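Local coordinates for dual function macrocyclase-peptidase POPB (Galerina marginata, PDB 5N4B), which cleaves peptide bonds after prolyl residues and macrocyclises the trimmed precursor peptide in the biosynthesis of the highly toxic amanitin family, at residues G145-K150 with A159-H164; S170-R175 with D196-F201. The protein carries 1 engineered substitution. One frame throughout, in Å; residues are numbered along the deposited sequence.

Interaction 1: residues G145-K150 with A159-H164; sequences GMVLCK and AYAVSH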
# COMPACT_ATOMS: atom_id res chain seq x y z
N GLY A 145 6.31 13.79 9.94
CA GLY A 145 5.36 12.72 10.16
C GLY A 145 6.05 11.49 10.68
O GLY A 145 7.19 11.20 10.33
N MET A 146 5.33 10.74 11.50
CA MET A 146 5.79 9.46 11.97
C MET A 146 5.33 8.43 10.96
O MET A 146 4.13 8.30 10.70
CB MET A 146 5.25 9.14 13.35
CG MET A 146 5.79 7.81 13.87
SD MET A 146 4.99 7.24 15.35
CE MET A 146 3.44 6.65 14.67
N VAL A 147 6.27 7.70 10.40
CA VAL A 147 5.96 6.78 9.33
C VAL A 147 6.00 5.32 9.75
O VAL A 147 5.48 4.47 9.02
CB VAL A 147 6.84 7.02 8.10
CG1 VAL A 147 6.63 8.40 7.57
CG2 VAL A 147 8.30 6.82 8.41
N LEU A 148 6.57 4.99 10.89
CA LEU A 148 6.63 3.63 11.39
C LEU A 148 7.01 3.71 12.87
O LEU A 148 7.74 4.62 13.26
CB LEU A 148 7.72 2.82 10.64
CG LEU A 148 7.71 1.34 10.81
CD1 LEU A 148 6.46 0.80 10.17
CD2 LEU A 148 8.93 0.74 10.10
N CYS A 149 6.57 2.74 13.67
CA CYS A 149 6.99 2.68 15.06
C CYS A 149 6.96 1.26 15.58
O CYS A 149 6.30 0.36 15.03
CB CYS A 149 6.18 3.63 15.95
SG CYS A 149 4.46 3.17 16.14
N LYS A 150 7.68 1.06 16.69
CA LYS A 150 7.80 -0.28 17.28
C LYS A 150 8.25 -0.14 18.73
O LYS A 150 9.34 0.38 19.00
CB LYS A 150 8.81 -1.13 16.49
CG LYS A 150 8.70 -2.63 16.76
CD LYS A 150 7.45 -3.18 16.02
CE LYS A 150 7.37 -4.62 15.85
NZ LYS A 150 8.44 -5.14 14.91
N ALA A 159 10.54 3.01 19.67
CA ALA A 159 11.32 3.47 18.52
C ALA A 159 10.37 4.00 17.46
O ALA A 159 9.32 3.40 17.23
CB ALA A 159 12.16 2.34 17.96
N TYR A 160 10.70 5.13 16.85
CA TYR A 160 9.79 5.75 15.92
C TYR A 160 10.54 6.42 14.79
O TYR A 160 11.52 7.13 15.04
CB TYR A 160 8.84 6.74 16.58
CG TYR A 160 9.49 7.81 17.42
CD1 TYR A 160 9.93 7.53 18.70
CD2 TYR A 160 9.54 9.15 17.01
CE1 TYR A 160 10.47 8.51 19.53
CE2 TYR A 160 10.07 10.14 17.85
CZ TYR A 160 10.51 9.79 19.12
OH TYR A 160 11.01 10.76 20.00
N ALA A 161 10.10 6.18 13.58
CA ALA A 161 10.72 6.69 12.36
C ALA A 161 10.00 7.95 11.92
O ALA A 161 8.76 7.96 11.80
CB ALA A 161 10.65 5.64 11.25
N VAL A 162 10.78 9.00 11.65
CA VAL A 162 10.26 10.32 11.33
C VAL A 162 10.77 10.74 9.96
O VAL A 162 11.96 10.62 9.68
CB VAL A 162 10.70 11.32 12.39
CG1 VAL A 162 10.18 12.71 12.03
CG2 VAL A 162 10.16 10.88 13.78
N SER A 163 9.87 11.24 9.15
CA SER A 163 10.17 11.84 7.85
C SER A 163 9.79 13.31 7.89
O SER A 163 8.91 13.71 8.66
CB SER A 163 9.42 11.17 6.70
OG SER A 163 9.96 9.88 6.46
N HIS A 164 10.47 14.12 7.09
CA HIS A 164 10.19 15.53 6.94
C HIS A 164 9.96 15.87 5.49
O HIS A 164 10.47 15.21 4.60
CB HIS A 164 11.39 16.35 7.41
CG HIS A 164 11.68 16.16 8.86
ND1 HIS A 164 11.14 16.97 9.83
CD2 HIS A 164 12.40 15.22 9.51
CE1 HIS A 164 11.54 16.57 11.02
NE2 HIS A 164 12.30 15.50 10.85
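Six backbone hydrogen bonds zip strand 145-150 to strand 159-164 as antiparallel neighbours, with one irregularity midway. Val147 N donates to Ala161 O at 2.9 Å, while Ala161 N donates almost straight to Leu148 O at 2.8 Å, so two successive residues face a single partner. This is a classic beta bulge, and the near-helical backbone of Val147 (psi -15°), as at the first position of such a bulge, fits it. On the face shared by Met146, Cys149, Tyr160 and Val162, Met146 leaves the backbone with CG anti to its own N (chi1 -177°). Its CB lies 4.0 Å from Ala161 O and CG comes to 3.6 Å of that same oxygen. The chain runs on extended, bringing SD to 4.1 Å from Tyr160 CB; the two side chains cross at about a right angle. There it bends at chi3, and the side chain also packs on Pro135. The Tyr160 ring leads off from the pair: its CG stands in the crowded position between N and the carbonyl carbon, and its OH bonds to Arg175. Val147 lays both branches along one face of the partner strand, CG2 3.9 Å from Ala161 CB and CG1 3.8 Å from Ser163 OG. That hydroxyl is hydrogen-bonded to the backbone O of His699, a member of the charge relay system. Farther along, Lys150 turns NZ away to Ile206 O, while Cys149 and Lys150 touch the bound peptide. The pair is the two-stranded start of a four-stranded propeller blade, with one end meeting the catalytic domain.

Interaction 2: residues S170-R175 with D196-F201; sequences STIYVR and DEVKWF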
# COMPACT_ATOMS: atom_id res chain seq x y z
N SER A 170 14.11 8.28 6.30
CA SER A 170 13.58 8.54 7.63
C SER A 170 14.68 8.43 8.68
O SER A 170 15.76 7.88 8.44
CB SER A 170 12.47 7.55 8.00
OG SER A 170 11.42 7.62 7.05
N THR A 171 14.41 8.97 9.86
CA THR A 171 15.32 8.94 11.00
C THR A 171 14.58 8.29 12.16
O THR A 171 13.42 8.63 12.45
CB THR A 171 15.78 10.35 11.39
OG1 THR A 171 16.39 10.94 10.22
CG2 THR A 171 16.71 10.32 12.54
N ILE A 172 15.23 7.32 12.80
CA ILE A 172 14.63 6.61 13.92
C ILE A 172 15.14 7.24 15.20
O ILE A 172 16.36 7.41 15.39
CB ILE A 172 14.94 5.11 13.90
CG1 ILE A 172 14.48 4.47 12.58
CG2 ILE A 172 14.24 4.46 15.08
CD1 ILE A 172 15.01 3.02 12.44
N TYR A 173 14.20 7.56 16.07
CA TYR A 173 14.42 8.06 17.42
C TYR A 173 13.89 7.05 18.42
O TYR A 173 13.14 6.13 18.06
CB TYR A 173 13.73 9.44 17.64
CG TYR A 173 14.25 10.49 16.70
CD1 TYR A 173 15.42 11.16 17.00
CD2 TYR A 173 13.62 10.76 15.51
CE1 TYR A 173 15.90 12.10 16.14
CE2 TYR A 173 14.11 11.71 14.63
CZ TYR A 173 15.26 12.38 14.97
OH TYR A 173 15.78 13.31 14.07
N VAL A 174 14.34 7.17 19.67
CA VAL A 174 13.96 6.27 20.73
C VAL A 174 13.62 7.08 21.96
O VAL A 174 14.37 7.99 22.36
CB VAL A 174 15.06 5.25 21.07
CG1 VAL A 174 14.59 4.23 22.15
CG2 VAL A 174 15.58 4.56 19.81
N ARG A 175 12.53 6.71 22.60
CA ARG A 175 12.15 7.33 23.86
C ARG A 175 11.61 6.30 24.84
O ARG A 175 11.08 5.25 24.46
CB ARG A 175 11.11 8.47 23.70
CG ARG A 175 9.74 7.95 23.28
CD ARG A 175 8.81 9.04 22.76
NE ARG A 175 8.67 10.12 23.71
CZ ARG A 175 9.21 11.33 23.58
NH1 ARG A 175 9.91 11.70 22.53
NH2 ARG A 175 9.05 12.19 24.56
N ASP A 196 19.82 9.24 20.86
CA ASP A 196 19.95 8.34 19.71
C ASP A 196 19.30 8.95 18.48
O ASP A 196 18.16 9.39 18.54
CB ASP A 196 19.21 7.04 19.99
CG ASP A 196 19.75 6.27 21.21
OD1 ASP A 196 20.11 6.91 22.22
OD2 ASP A 196 19.75 5.01 21.17
N GLU A 197 20.00 8.94 17.35
CA GLU A 197 19.45 9.42 16.09
C GLU A 197 19.94 8.51 14.98
O GLU A 197 21.11 8.55 14.59
CB GLU A 197 19.86 10.87 15.85
CG GLU A 197 19.29 11.42 14.56
CD GLU A 197 19.48 12.93 14.44
OE1 GLU A 197 20.65 13.36 14.44
OE2 GLU A 197 18.46 13.67 14.41
N VAL A 198 19.07 7.66 14.48
CA VAL A 198 19.44 6.62 13.54
C VAL A 198 18.98 7.04 12.14
O VAL A 198 17.81 6.88 11.78
CB VAL A 198 18.85 5.28 13.99
CG1 VAL A 198 19.17 4.19 13.02
CG2 VAL A 198 19.36 4.92 15.37
N LYS A 199 19.87 7.62 11.36
CA LYS A 199 19.56 8.23 10.08
C LYS A 199 19.64 7.20 8.95
O LYS A 199 20.19 6.08 9.09
CB LYS A 199 20.55 9.36 9.80
CG LYS A 199 20.32 10.55 10.76
CD LYS A 199 21.30 11.69 10.51
CE LYS A 199 21.12 12.32 9.12
NZ LYS A 199 19.84 13.06 8.88
N TRP A 200 19.08 7.59 7.81
CA TRP A 200 19.23 6.90 6.53
C TRP A 200 18.41 5.63 6.44
O TRP A 200 18.68 4.75 5.64
CB TRP A 200 20.72 6.65 6.19
CG TRP A 200 21.52 7.91 6.30
CD1 TRP A 200 22.44 8.22 7.27
CD2 TRP A 200 21.43 9.04 5.46
NE1 TRP A 200 22.92 9.47 7.08
CE2 TRP A 200 22.31 10.02 5.98
CE3 TRP A 200 20.70 9.34 4.31
CZ2 TRP A 200 22.51 11.26 5.36
CZ3 TRP A 200 20.86 10.58 3.73
CH2 TRP A 200 21.78 11.52 4.26
N PHE A 201 17.34 5.55 7.24
CA PHE A 201 16.49 4.38 7.33
C PHE A 201 15.47 4.38 6.20
O PHE A 201 14.78 5.39 5.95
CB PHE A 201 15.77 4.42 8.69
CG PHE A 201 14.62 3.43 8.85
CD1 PHE A 201 14.81 2.10 8.69
CD2 PHE A 201 13.36 3.87 9.22
CE1 PHE A 201 13.75 1.19 8.84
CE2 PHE A 201 12.31 2.98 9.40
CZ PHE A 201 12.51 1.65 9.23
O HOH W 1 12.03 5.76 5.46
O HOH W 2 17.88 10.30 7.66
O HOH W 3 17.71 13.50 10.70
O HOH W 4 16.13 9.36 20.08
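Ile172 and Phe201 cross obliquely on the face that also carries Ser170 and Val198, the methyl group laid over the ring. With CG1 anti to the carbonyl carbon and chi2 at 170°, the extended Ile172 chain carries CD1 to 3.7 Å from the Phe201 ring centroid, a CH-pi contact offset toward the rim. CG1 follows it along the ring, 3.6 Å from Phe201 CD2. Next to them Ile172 CB meets Val198 CB at 3.9 Å, and Phe215 and Tyr217 of strand 214-219 close in on Ile172 and Val198. The other side of the pair is polar. Here Tyr173 and Glu197 run side by side in the same direction, their ring and carboxylate planes 60° apart. At their tips Tyr173 OH donates to Glu197 OE2 at 2.7 Å, and OE2 accepts on its anti lone pair, away from the other oxygen. Glu197 CG, anti to its backbone N, is pressed against Thr171 CG2 at 3.5 Å. Lys199 lies alongside Thr171, pointing the same way; its chain bends near the end so that NZ reaches a water held also by Thr171 OG1. A second water joins Thr171 OG1 to Trp200 N. Paired backbone bonds link Ile172 with Val198, the Ile172 N-H approaching Val198 O from above the carbonyl plane at 2.8 Å. Ser170 and Phe201 form a second such pair, Ser170 N to Phe201 O at 3.0 Å. Between these pairs the register slips by one: Trp200 and Phe201 both face Ser170, and Trp200 takes a positive phi (76°), a site where glycine is usual. This is a G1 beta bulge, set in the outer strand pair of a beta-propeller blade.

How the interactions relate
From the N terminus, interaction 1 closes first: strand 144-151 turns back into strand 157-164 as a beta hairpin with a short connecting loop. The chain then reverses again into strand 170-176, and interaction 2 closes a longer loop that carries helix 183-188. The two closures follow in series, neither nesting nor crossing. They are joined by strands 157-164 and 170-176, neighbours in the sheet, where Val162 N bonds to Thr171 O and the hydroxyls of Ser163 and Ser170 meet. Phe201 reaches back over Leu148 and Ala161, so the last strand packs on the first pair. Together, interactions 1 and 2 assemble one four-stranded propeller blade in simple up-and-down order.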